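Local coordinates for protein endoglucanase E-5 (Thermobifida fusca, PDB 2CKS) that hydrolyses internal beta-1,4-glucosidic linkages of cellulose, lichenin and cereal beta-D-glucans through this catalytic domain, a family 5 glycoside hydrolase barrel, at residues 28-32 with 300-304; 108-112 with 151-155; 227-232 with 260-265. All blocks are in the same frame, centred on the assembly; numbering follows the deposited sequence.

Contact 1: residues 28-32 with 300-304; sequences LRGMS and VRSKL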
ATOM      1  N   LEU A  28     -10.784  -3.857  -0.068  1.00  6.11           N
ATOM      2  CA  LEU A  28     -10.556  -2.451   0.257  1.00  5.60           C
ATOM      3  C   LEU A  28      -9.785  -1.804  -0.887  1.00  5.58           C
ATOM      4  O   LEU A  28      -8.706  -2.264  -1.233  1.00  5.29           O
ATOM      5  CB  LEU A  28      -9.773  -2.327   1.563  1.00  5.83           C
ATOM      6  CG  LEU A  28     -10.380  -3.003   2.790  1.00  6.70           C
ATOM      7  CD1 LEU A  28      -9.477  -2.839   4.002  1.00  7.83           C
ATOM      8  CD2 LEU A  28     -11.768  -2.446   3.072  1.00  7.75           C
ATOM      9  N   ARG A  29     -10.354  -0.754  -1.478  1.00  4.79           N
ATOM     10  CA  ARG A  29      -9.750  -0.080  -2.616  1.00  5.31           C
ATOM     11  C   ARG A  29      -9.523   1.378  -2.299  1.00  4.54           C
ATOM     12  O   ARG A  29     -10.377   2.040  -1.704  1.00  5.27           O
ATOM     13  CB  ARG A  29     -10.638  -0.181  -3.854  1.00  5.50           C
ATOM     14  CG  ARG A  29     -11.030  -1.611  -4.212  1.00  5.80           C
ATOM     15  CD  ARG A  29     -12.068  -1.725  -5.298  1.00  6.80           C
ATOM     16  NE  ARG A  29     -13.236  -0.924  -4.956  1.00  7.74           N
ATOM     17  CZ  ARG A  29     -13.971  -0.230  -5.812  1.00  9.82           C
ATOM     18  NH1 ARG A  29     -13.720  -0.253  -7.114  1.00 10.91           N
ATOM     19  NH2 ARG A  29     -14.981   0.485  -5.348  1.00 12.54           N
ATOM     20  N   GLY A  30      -8.384   1.906  -2.727  1.00  3.98           N
ATOM     21  CA  GLY A  30      -8.062   3.285  -2.437  1.00  3.89           C
ATOM     22  C   GLY A  30      -6.805   3.756  -3.130  1.00  4.15           C
ATOM     23  O   GLY A  30      -6.504   3.314  -4.224  1.00  3.99           O
ATOM     24  N   MET A  31      -6.092   4.664  -2.470  1.00  3.89           N
ATOM     25  CA  MET A  31      -4.961   5.354  -3.050  1.00  4.28           C
ATOM     26  C   MET A  31      -3.773   5.309  -2.123  1.00  4.05           C
ATOM     27  O   MET A  31      -3.920   5.336  -0.903  1.00  4.47           O
ATOM     28  CB  MET A  31      -5.306   6.833  -3.255  1.00  4.40           C
ATOM     29  CG  MET A  31      -6.331   7.118  -4.335  1.00  5.06           C
ATOM     30  SD  MET A  31      -5.807   6.554  -5.987  1.00  6.80           S
ATOM     31  CE  MET A  31      -4.308   7.497  -6.204  1.00  6.77           C
ATOM     32  N   SER A  32      -2.597   5.273  -2.722  1.00  3.97           N
ATOM     33  CA  SER A  32      -1.343   5.503  -2.032  1.00  4.24           C
ATOM     34  C   SER A  32      -0.921   6.949  -2.179  1.00  4.47           C
ATOM     35  O   SER A  32      -1.008   7.504  -3.270  1.00  4.39           O
ATOM     36  CB  SER A  32      -0.245   4.629  -2.623  1.00  4.37           C
ATOM     37  OG  SER A  32       0.961   4.767  -1.883  1.00  5.70           O
ATOM     38  N   VAL A 300      -9.086   5.996 -12.155  1.00  7.21           N
ATOM     39  CA  VAL A 300      -9.173   5.390 -10.825  1.00  7.29           C
ATOM     40  C   VAL A 300     -10.328   5.950  -9.993  1.00  8.34           C
ATOM     41  O   VAL A 300     -10.969   5.211  -9.243  1.00  8.35           O
ATOM     42  CB  VAL A 300      -7.826   5.441 -10.043  1.00  6.99           C
ATOM     43  CG1 VAL A 300      -7.505   6.847  -9.539  1.00  5.97           C
ATOM     44  CG2 VAL A 300      -7.853   4.487  -8.885  1.00  6.84           C
ATOM     45  N   ARG A 301     -10.596   7.244 -10.131  0.50  8.77           N
ATOM     46  CA  ARG A 301     -11.698   7.868  -9.413  0.50  9.58           C
ATOM     47  C   ARG A 301     -13.005   7.206  -9.824  0.50 10.03           C
ATOM     48  O   ARG A 301     -13.856   6.934  -8.984  0.50  9.71           O
ATOM     49  CB  ARG A 301     -11.739   9.373  -9.688  0.50  9.74           C
ATOM     50  CG  ARG A 301     -12.760  10.134  -8.863  0.50 10.77           C
ATOM     51  CD  ARG A 301     -12.624  11.641  -8.998  0.50 11.69           C
ATOM     52  NE  ARG A 301     -13.752  12.361  -8.408  0.50 13.52           N
ATOM     53  CZ  ARG A 301     -14.956  12.496  -8.965  0.50 14.34           C
ATOM     54  NH1 ARG A 301     -15.233  11.957 -10.150  0.50 15.54           N
ATOM     55  NH2 ARG A 301     -15.898  13.185  -8.323  0.50 14.43           N
ATOM     56  N   SER A 302     -13.138   6.917 -11.114  1.00 10.52           N
ATOM     57  CA  SER A 302     -14.334   6.266 -11.629  1.00 12.16           C
ATOM     58  C   SER A 302     -14.470   4.845 -11.091  1.00 12.37           C
ATOM     59  O   SER A 302     -15.571   4.424 -10.759  1.00 12.94           O
ATOM     60  CB  SER A 302     -14.331   6.281 -13.150  1.00 12.67           C
ATOM     61  OG  SER A 302     -14.605   7.596 -13.595  1.00 16.64           O
ATOM     62  N   LYS A 303     -13.353   4.129 -10.964  1.00 12.27           N
ATOM     63  CA  LYS A 303     -13.386   2.787 -10.379  1.00 12.29           C
ATOM     64  C   LYS A 303     -13.847   2.855  -8.936  1.00 12.07           C
ATOM     65  O   LYS A 303     -14.682   2.066  -8.518  1.00 12.44           O
ATOM     66  CB  LYS A 303     -12.018   2.094 -10.417  1.00 12.51           C
ATOM     67  CG  LYS A 303     -11.439   1.830 -11.790  1.00 13.94           C
ATOM     68  CD  LYS A 303     -12.347   0.998 -12.675  1.00 15.47           C
ATOM     69  CE  LYS A 303     -11.575   0.485 -13.884  1.00 17.09           C
ATOM     70  NZ  LYS A 303     -12.381   0.409 -15.116  1.00 19.27           N
ATOM     71  N   LEU A 304     -13.316   3.813  -8.186  1.00 11.98           N
ATOM     72  CA  LEU A 304     -13.562   3.888  -6.750  1.00 12.67           C
ATOM     73  C   LEU A 304     -15.001   4.292  -6.447  1.00 13.82           C
ATOM     74  O   LEU A 304     -15.556   3.913  -5.415  1.00 14.43           O
ATOM     75  CB  LEU A 304     -12.595   4.857  -6.086  1.00 12.15           C
ATOM     76  CG  LEU A 304     -11.141   4.390  -5.982  1.00 11.97           C
ATOM     77  CD1 LEU A 304     -10.260   5.538  -5.517  1.00 11.64           C
ATOM     78  CD2 LEU A 304     -11.013   3.202  -5.043  1.00 11.22           C
TER
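Strand 29-32 and the last turn of helix 295-304 run in nearly opposite directions, their axes inclined at 148° and 9.2 Å apart at closest approach. The backbones come nearest where Arg29 faces Leu304, CA to CA 6.9 Å. CD2 of Leu304 rests on the strand backbone, 3.7 Å from N of Gly30. The same methyl lies 3.6 Å from CB of Arg29, so Leu304 packs against strand backbone and side chain together. The pairing illustrates a general rule of TIM barrels, in which each strand is backed by helix on the outside of the barrel. Here the first barrel strand is backed by the C-terminal helix; 267 residues separate the two segments, and the chain comes round to close the ring. Further along the strand, Met31 bends its side chain through three successive m rotamers. This brings SD to 3.9 Å from CG1 of Val300, while its CG stays 4.4 Å from CD1 of Leu304. Val300 and Leu304 are one helical turn apart, joined by the bond from Leu304 N to Val300 O (2.9 Å), and therefore offer the strand a common apolar face. At the other end Arg29 extends its guanidinium to the helix terminus, where NH1 donates to O of Lys303 at 2.9 Å. A carbonyl in the final turn has no following turn to supply an amide donor, and the arginine meets that need. The amine of Lys303 leads away to a salt bridge with Asp249, on the neighbouring helix 245-258.

Contact 2: residues 108-112 with 151-155; sequences PHYNL and YAEEV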
ATOM      1  N   PRO A 108      15.756  -5.082   2.978  1.00  6.89           N
ATOM      2  CA  PRO A 108      15.028  -4.490   4.111  1.00  7.01           C
ATOM      3  C   PRO A 108      15.855  -4.452   5.393  1.00  6.36           C
ATOM      4  O   PRO A 108      15.657  -3.582   6.221  1.00  6.24           O
ATOM      5  CB  PRO A 108      13.804  -5.401   4.284  1.00  7.26           C
ATOM      6  CG  PRO A 108      13.692  -6.182   3.051  1.00  8.78           C
ATOM      7  CD  PRO A 108      15.057  -6.252   2.418  1.00  6.87           C
ATOM      8  N   HIS A 109      16.793  -5.380   5.554  1.00  6.34           N
ATOM      9  CA  HIS A 109      17.601  -5.383   6.765  1.00  6.53           C
ATOM     10  C   HIS A 109      18.439  -4.104   6.945  1.00  6.27           C
ATOM     11  O   HIS A 109      18.770  -3.730   8.071  1.00  6.78           O
ATOM     12  CB  HIS A 109      18.511  -6.616   6.825  1.00  6.56           C
ATOM     13  CG  HIS A 109      18.851  -7.032   8.222  1.00  7.14           C
ATOM     14  ND1 HIS A 109      19.664  -6.278   9.042  1.00  8.81           N
ATOM     15  CD2 HIS A 109      18.492  -8.120   8.942  1.00  9.09           C
ATOM     16  CE1 HIS A 109      19.783  -6.881  10.210  1.00  9.26           C
ATOM     17  NE2 HIS A 109      19.083  -8.001  10.176  1.00  8.72           N
ATOM     18  N   TYR A 110      18.768  -3.426   5.847  1.00  6.57           N
ATOM     19  CA  TYR A 110      19.455  -2.134   5.919  1.00  6.98           C
ATOM     20  C   TYR A 110      18.748  -1.145   6.855  1.00  7.03           C
ATOM     21  O   TYR A 110      19.393  -0.306   7.491  1.00  8.15           O
ATOM     22  CB  TYR A 110      19.570  -1.538   4.515  1.00  7.12           C
ATOM     23  CG  TYR A 110      20.416  -0.301   4.441  1.00  8.29           C
ATOM     24  CD1 TYR A 110      21.784  -0.391   4.230  1.00  9.43           C
ATOM     25  CD2 TYR A 110      19.853   0.961   4.588  1.00  9.18           C
ATOM     26  CE1 TYR A 110      22.566   0.740   4.162  1.00 10.79           C
ATOM     27  CE2 TYR A 110      20.632   2.105   4.529  1.00 10.96           C
ATOM     28  CZ  TYR A 110      21.988   1.988   4.312  1.00 12.36           C
ATOM     29  OH  TYR A 110      22.772   3.124   4.258  1.00 13.88           O
ATOM     30  N   ASN A 111      17.420  -1.244   6.927  1.00  6.77           N
ATOM     31  CA  ASN A 111      16.605  -0.334   7.717  1.00  7.16           C
ATOM     32  C   ASN A 111      15.907  -1.005   8.904  1.00  7.38           C
ATOM     33  O   ASN A 111      14.976  -0.440   9.466  1.00  8.31           O
ATOM     34  CB  ASN A 111      15.569   0.322   6.803  1.00  7.29           C
ATOM     35  CG  ASN A 111      16.181   1.373   5.918  1.00  6.59           C
ATOM     36  OD1 ASN A 111      16.776   2.325   6.414  1.00  6.67           O
ATOM     37  ND2 ASN A 111      16.090   1.186   4.607  1.00  7.83           N
ATOM     38  N   LEU A 112      16.378  -2.184   9.300  1.00  7.22           N
ATOM     39  CA  LEU A 112      15.719  -2.958  10.354  1.00  7.93           C
ATOM     40  C   LEU A 112      15.705  -2.250  11.708  1.00  8.17           C
ATOM     41  O   LEU A 112      14.672  -2.200  12.366  1.00  6.99           O
ATOM     42  CB  LEU A 112      16.387  -4.330  10.514  1.00  8.16           C
ATOM     43  CG  LEU A 112      15.854  -5.160  11.693  1.00  8.90           C
ATOM     44  CD1 LEU A 112      14.385  -5.467  11.515  1.00  9.83           C
ATOM     45  CD2 LEU A 112      16.652  -6.437  11.851  1.00 11.06           C
ATOM     46  N   TYR A 151      13.659 -11.240   7.801  1.00  6.64           N
ATOM     47  CA  TYR A 151      13.448  -9.838   8.153  1.00  6.18           C
ATOM     48  C   TYR A 151      12.066  -9.681   8.777  1.00  5.70           C
ATOM     49  O   TYR A 151      11.918  -9.050   9.819  1.00  5.70           O
ATOM     50  CB  TYR A 151      13.569  -8.930   6.919  1.00  5.90           C
ATOM     51  CG  TYR A 151      12.997  -7.541   7.134  1.00  6.10           C
ATOM     52  CD1 TYR A 151      13.729  -6.550   7.790  1.00  5.29           C
ATOM     53  CD2 TYR A 151      11.716  -7.221   6.704  1.00  5.71           C
ATOM     54  CE1 TYR A 151      13.195  -5.279   7.993  1.00  5.77           C
ATOM     55  CE2 TYR A 151      11.177  -5.970   6.922  1.00  5.10           C
ATOM     56  CZ  TYR A 151      11.913  -5.002   7.555  1.00  4.86           C
ATOM     57  OH  TYR A 151      11.342  -3.755   7.734  1.00  6.82           O
ATOM     58  N   ALA A 152      11.057 -10.264   8.131  1.00  6.08           N
ATOM     59  CA  ALA A 152       9.677 -10.154   8.580  1.00  6.11           C
ATOM     60  C   ALA A 152       9.549 -10.727   9.984  1.00  6.94           C
ATOM     61  O   ALA A 152       8.884 -10.166  10.839  1.00  6.84           O
ATOM     62  CB  ALA A 152       8.729 -10.880   7.611  1.00  6.03           C
ATOM     63  N   GLU A 153      10.251 -11.823  10.233  1.00  7.49           N
ATOM     64  CA  GLU A 153      10.172 -12.508  11.518  1.00  8.31           C
ATOM     65  C   GLU A 153      10.918 -11.753  12.634  1.00  8.60           C
ATOM     66  O   GLU A 153      10.698 -12.019  13.816  1.00  9.59           O
ATOM     67  CB  GLU A 153      10.629 -13.963  11.342  1.00  8.92           C
ATOM     68  CG  GLU A 153       9.604 -14.739  10.515  1.00 10.97           C
ATOM     69  CD  GLU A 153      10.020 -16.129  10.085  1.00 15.62           C
ATOM     70  OE1 GLU A 153       9.153 -16.822   9.502  1.00 16.22           O
ATOM     71  OE2 GLU A 153      11.176 -16.542  10.324  1.00 18.30           O
ATOM     72  N   GLU A 154      11.772 -10.800  12.259  1.00  8.73           N
ATOM     73  CA  GLU A 154      12.404  -9.873  13.208  1.00  8.93           C
ATOM     74  C   GLU A 154      11.495  -8.682  13.565  1.00  9.21           C
ATOM     75  O   GLU A 154      11.492  -8.223  14.701  1.00 10.82           O
ATOM     76  CB  GLU A 154      13.754  -9.364  12.659  1.00  9.20           C
ATOM     77  CG  GLU A 154      14.812 -10.451  12.517  1.00 10.71           C
ATOM     78  CD  GLU A 154      16.081 -10.005  11.807  1.00 14.88           C
ATOM     79  OE1 GLU A 154      16.090  -9.871  10.572  1.00 19.55           O
ATOM     80  OE2 GLU A 154      17.080  -9.792  12.488  1.00 14.87           O
ATOM     81  N   VAL A 155      10.720  -8.181  12.602  1.00  8.35           N
ATOM     82  CA  VAL A 155       9.902  -6.984  12.816  1.00  8.41           C
ATOM     83  C   VAL A 155       8.522  -7.320  13.369  1.00  7.74           C
ATOM     84  O   VAL A 155       8.002  -6.599  14.210  1.00  7.57           O
ATOM     85  CB  VAL A 155       9.743  -6.172  11.506  1.00  8.68           C
ATOM     86  CG1 VAL A 155       8.848  -4.953  11.710  1.00  9.82           C
ATOM     87  CG2 VAL A 155      11.096  -5.740  11.008  1.00 10.14           C
TER
HETATM   88  O   HOH W   1      13.398  -2.153   6.797  1.00  9.88           O
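Apolar packing dominates this meeting of a short 3-10 turn, residues 108-110, and the start of the next helix with the middle of helix 145-162. Its clearest element is a CH-pi contact: CB of Pro108 stands 3.5 Å from the centroid of the Tyr151 ring and only 3° off the ring normal, nearly the ideal position for a C-H group over an aromatic face. Leu112 supplies the second element. Its CD1 methyl reaches 3.7 Å from CE1 of Tyr151 and 3.3 Å from CG2 of Val155, touching two side chains one turn apart on the helix. Charged and polar side chains border this apolar patch. The carboxylate of Glu154 lies across the outer side, with OE2 3.4 Å from CD2 of Leu112 and OE1 3.4 Å from CD2 of His109; both are contacts with carbon. The polar link is made by solvent. Water 1 donates to O of Pro108 at 2.7 Å and to OH of Tyr151 at 2.8 Å, tying the turn to the tip of the ring that Pro108 covers. Within the turn itself, Asn111 N bonds to O of Pro108 at 3.0 Å, so that one carbonyl serves both the local fold and the bridge. In the barrel, the loop after strand 95-101 is thus held against helix 145-162 just as it enters helix 112-126. Tyr151 connects this outer layer with the barrel, touching Trp100 of strand 95-101 and hydrogen-bonding through OH to O of Ile136, just beyond strand 132-135.

Contact 3: residues 227-232 with 260-265; sequences VFVTEF and IGWTKW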
ATOM      1  N   VAL A 227      -3.227 -11.674  -0.553  1.00  7.12           N
ATOM      2  CA  VAL A 227      -2.440 -10.689  -1.277  1.00  6.80           C
ATOM      3  C   VAL A 227      -3.125  -9.326  -1.160  1.00  6.43           C
ATOM      4  O   VAL A 227      -4.350  -9.234  -1.227  1.00  6.03           O
ATOM      5  CB  VAL A 227      -2.304 -11.063  -2.769  1.00  7.48           C
ATOM      6  CG1 VAL A 227      -1.619  -9.953  -3.544  1.00  8.04           C
ATOM      7  CG2 VAL A 227      -1.546 -12.359  -2.926  1.00  8.57           C
ATOM      8  N   PHE A 228      -2.334  -8.279  -0.961  1.00  5.06           N
ATOM      9  CA  PHE A 228      -2.821  -6.915  -1.088  1.00  5.20           C
ATOM     10  C   PHE A 228      -1.949  -6.187  -2.095  1.00  5.04           C
ATOM     11  O   PHE A 228      -0.724  -6.210  -2.002  1.00  5.32           O
ATOM     12  CB  PHE A 228      -2.797  -6.181   0.254  1.00  4.97           C
ATOM     13  CG  PHE A 228      -3.685  -4.966   0.273  1.00  5.04           C
ATOM     14  CD1 PHE A 228      -4.927  -5.000   0.905  1.00  6.05           C
ATOM     15  CD2 PHE A 228      -3.298  -3.799  -0.366  1.00  5.19           C
ATOM     16  CE1 PHE A 228      -5.759  -3.886   0.882  1.00  5.79           C
ATOM     17  CE2 PHE A 228      -4.138  -2.680  -0.385  1.00  4.41           C
ATOM     18  CZ  PHE A 228      -5.361  -2.734   0.246  1.00  6.33           C
ATOM     19  N   VAL A 229      -2.580  -5.535  -3.062  1.00  4.55           N
ATOM     20  CA  VAL A 229      -1.840  -4.782  -4.050  1.00  4.57           C
ATOM     21  C   VAL A 229      -1.610  -3.370  -3.493  1.00  4.84           C
ATOM     22  O   VAL A 229      -2.402  -2.467  -3.710  1.00  4.89           O
ATOM     23  CB  VAL A 229      -2.553  -4.801  -5.416  1.00  4.76           C
ATOM     24  CG1 VAL A 229      -1.886  -3.854  -6.397  1.00  4.91           C
ATOM     25  CG2 VAL A 229      -2.548  -6.232  -5.962  1.00  5.31           C
ATOM     26  N   THR A 230      -0.521  -3.194  -2.749  1.00  4.92           N
ATOM     27  CA  THR A 230      -0.276  -1.920  -2.065  1.00  5.53           C
ATOM     28  C   THR A 230       0.222  -0.817  -2.995  1.00  5.53           C
ATOM     29  O   THR A 230       0.249   0.344  -2.609  1.00  5.50           O
ATOM     30  CB  THR A 230       0.700  -2.083  -0.889  1.00  5.47           C
ATOM     31  OG1 THR A 230       1.885  -2.747  -1.323  1.00  7.09           O
ATOM     32  CG2 THR A 230       0.136  -2.985   0.189  1.00  6.56           C
ATOM     33  N   GLU A 231       0.595  -1.169  -4.219  1.00  5.74           N
ATOM     34  CA  GLU A 231       1.041  -0.171  -5.175  1.00  6.08           C
ATOM     35  C   GLU A 231       0.841  -0.689  -6.585  1.00  5.91           C
ATOM     36  O   GLU A 231       1.351  -1.743  -6.931  1.00  6.80           O
ATOM     37  CB  GLU A 231       2.511   0.135  -4.934  1.00  6.52           C
ATOM     38  CG  GLU A 231       2.995   1.401  -5.593  1.00  8.21           C
ATOM     39  CD  GLU A 231       4.462   1.635  -5.323  1.00 10.31           C
ATOM     40  OE1 GLU A 231       5.245   1.643  -6.297  1.00 13.51           O
ATOM     41  OE2 GLU A 231       4.822   1.804  -4.139  1.00  8.49           O
ATOM     42  N   PHE A 232       0.095   0.049  -7.399  1.00  5.71           N
ATOM     43  CA  PHE A 232       0.037  -0.260  -8.827  1.00  5.59           C
ATOM     44  C   PHE A 232      -0.185   0.978  -9.660  1.00  6.04           C
ATOM     45  O   PHE A 232      -0.639   2.008  -9.170  1.00  6.01           O
ATOM     46  CB  PHE A 232      -1.042  -1.303  -9.155  1.00  5.38           C
ATOM     47  CG  PHE A 232      -2.435  -0.738  -9.243  1.00  5.64           C
ATOM     48  CD1 PHE A 232      -3.178  -0.533  -8.106  1.00  6.98           C
ATOM     49  CD2 PHE A 232      -3.000  -0.420 -10.469  1.00  6.15           C
ATOM     50  CE1 PHE A 232      -4.451  -0.027  -8.170  1.00  6.73           C
ATOM     51  CE2 PHE A 232      -4.293   0.112 -10.540  1.00  5.84           C
ATOM     52  CZ  PHE A 232      -5.016   0.304  -9.375  1.00  6.29           C
ATOM     53  N   ILE A 260      -9.235  -8.918  -3.913  1.00  7.56           N
ATOM     54  CA  ILE A 260      -7.889  -8.447  -3.608  1.00  7.03           C
ATOM     55  C   ILE A 260      -7.903  -6.923  -3.512  1.00  6.29           C
ATOM     56  O   ILE A 260      -8.210  -6.232  -4.487  1.00  6.69           O
ATOM     57  CB  ILE A 260      -6.914  -8.886  -4.698  1.00  7.44           C
ATOM     58  CG1 ILE A 260      -6.797 -10.420  -4.723  1.00  7.78           C
ATOM     59  CG2 ILE A 260      -5.538  -8.253  -4.477  1.00  7.20           C
ATOM     60  CD1 ILE A 260      -6.178 -10.958  -5.998  1.00  9.59           C
ATOM     61  N   GLY A 261      -7.577  -6.404  -2.333  1.00  5.94           N
ATOM     62  CA  GLY A 261      -7.559  -4.967  -2.127  1.00  5.25           C
ATOM     63  C   GLY A 261      -6.406  -4.311  -2.861  1.00  4.58           C
ATOM     64  O   GLY A 261      -5.415  -4.966  -3.212  1.00  4.52           O
ATOM     65  N   TRP A 262      -6.546  -3.014  -3.114  1.00  4.30           N
ATOM     66  CA  TRP A 262      -5.511  -2.251  -3.783  1.00  4.39           C
ATOM     67  C   TRP A 262      -5.486  -0.778  -3.417  1.00  4.66           C
ATOM     68  O   TRP A 262      -6.504  -0.190  -3.042  1.00  4.25           O
ATOM     69  CB  TRP A 262      -5.629  -2.382  -5.306  1.00  4.46           C
ATOM     70  CG  TRP A 262      -6.994  -2.139  -5.970  1.00  4.26           C
ATOM     71  CD1 TRP A 262      -7.855  -3.099  -6.411  1.00  5.15           C
ATOM     72  CD2 TRP A 262      -7.578  -0.879  -6.360  1.00  5.56           C
ATOM     73  NE1 TRP A 262      -8.942  -2.527  -7.031  1.00  5.29           N
ATOM     74  CE2 TRP A 262      -8.799  -1.165  -7.018  1.00  4.84           C
ATOM     75  CE3 TRP A 262      -7.214   0.465  -6.185  1.00  5.27           C
ATOM     76  CZ2 TRP A 262      -9.644  -0.166  -7.508  1.00  5.13           C
ATOM     77  CZ3 TRP A 262      -8.049   1.456  -6.700  1.00  4.94           C
ATOM     78  CH2 TRP A 262      -9.245   1.133  -7.347  1.00  5.36           C
ATOM     79  N   THR A 263      -4.294  -0.201  -3.540  1.00  4.61           N
ATOM     80  CA  THR A 263      -4.083   1.237  -3.434  1.00  4.99           C
ATOM     81  C   THR A 263      -3.233   1.681  -4.612  1.00  5.10           C
ATOM     82  O   THR A 263      -2.091   1.239  -4.753  1.00  6.13           O
ATOM     83  CB  THR A 263      -3.397   1.620  -2.082  1.00  5.14           C
ATOM     84  OG1 THR A 263      -2.331   0.710  -1.767  1.00  5.77           O
ATOM     85  CG2 THR A 263      -4.364   1.508  -0.932  1.00  5.90           C
ATOM     86  N   LYS A 264      -3.777   2.563  -5.450  0.60  4.97           N
ATOM     87  CA  LYS A 264      -3.086   2.990  -6.656  0.60  5.17           C
ATOM     88  C   LYS A 264      -2.025   4.044  -6.347  0.60  4.66           C
ATOM     89  O   LYS A 264      -2.224   4.923  -5.511  0.60  4.52           O
ATOM     90  CB  LYS A 264      -4.071   3.550  -7.689  0.60  5.58           C
ATOM     91  CG  LYS A 264      -3.392   4.054  -8.958  0.60  7.06           C
ATOM     92  CD  LYS A 264      -4.356   4.437 -10.043  0.60  9.20           C
ATOM     93  CE  LYS A 264      -3.617   4.684 -11.337  0.60  9.66           C
ATOM     94  NZ  LYS A 264      -2.558   5.725 -11.197  0.60 10.24           N
ATOM     95  N   TRP A 265      -0.907   3.945  -7.054  1.00  4.53           N
ATOM     96  CA  TRP A 265       0.156   4.938  -7.017  1.00  4.97           C
ATOM     97  C   TRP A 265      -0.185   5.984  -8.077  1.00  4.96           C
ATOM     98  O   TRP A 265      -0.280   5.630  -9.251  1.00  6.00           O
ATOM     99  CB  TRP A 265       1.453   4.227  -7.394  1.00  5.15           C
ATOM    100  CG  TRP A 265       2.723   4.986  -7.210  1.00  6.20           C
ATOM    101  CD1 TRP A 265       3.533   5.453  -8.197  1.00  7.80           C
ATOM    102  CD2 TRP A 265       3.384   5.296  -5.971  1.00  5.30           C
ATOM    103  NE1 TRP A 265       4.631   6.073  -7.655  1.00  8.51           N
ATOM    104  CE2 TRP A 265       4.567   5.987  -6.292  1.00  8.58           C
ATOM    105  CE3 TRP A 265       3.084   5.079  -4.621  1.00  5.69           C
ATOM    106  CZ2 TRP A 265       5.452   6.448  -5.320  1.00  7.69           C
ATOM    107  CZ3 TRP A 265       3.959   5.544  -3.655  1.00  7.21           C
ATOM    108  CH2 TRP A 265       5.133   6.218  -4.015  1.00  8.38           C
TER
HETATM  109  O   HOH W   2      -6.951  -8.068  -0.049  1.00 12.21           O
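Strands 227-233 and 262-265, joined through helix 245-258 in a beta-alpha-beta unit, are the last two of the TIM barrel, and the first carries Glu231, the nucleophile by similarity. They run parallel, axes 4.5 Å apart and crossing at -21°. Val229 pairs with Trp262 in the register: its N donates to O of Gly261 (2.9 Å), and its O accepts from N of Thr263 (3.0 Å). Water 2 extends the join, donating to O of Val227 and accepting from N of Gly261. Val229 also centres an inverse gamma turn, and beyond it Thr263 OG1 donates to O of Thr230 at 2.7 Å. One further backbone bond follows, from Trp265 N to O of Phe232 at 2.9 Å, while the buried N of Phe232 has no partner. Facing the helices, Phe232 points its ring edge at the face of Trp262, centroids 5.3 Å apart and planes at 85°, while CG of Lys264 sits over the Phe232 ring. On the inner side, Gly261 CA lies over the Phe228 ring, where a side chain would clash. Towards the catalytic end, CG of Glu231 packs 3.7 Å from CB of Trp265, and OE2 lies over the indole face. A zinc ion bound by Glu231 OE1 and Glu139 shows these carboxylates close enough to share it. Arg61, salt-bridged to OE2, and Tyr206, whose OH meets OE1, favour an ionised, oriented carboxylate, consistent with a nucleophile.

Contacts 1 and 3 are adjacent parts of the closed barrel, their centres 10 Å apart. Strand 262-265 borders strand 29-32, with probable hydrogen bonds from Gly30 N to Trp262 O and from Ser32 N to Lys264 O, both 2.8 Å, so contact 1 backs the seam that contact 3 leads into. Contact 2 lies across the chain's centre from contact 1, about 17 Å away between nearest atoms, and about 13 Å from contact 3. All three can be placed by the catalytic pair: contact 3 contains Glu231, whose side chain is about 4 Å from Glu139; Met31 is about 10 Å from Glu231, and Pro108 about 9 Å from Glu139, side chain to side chain.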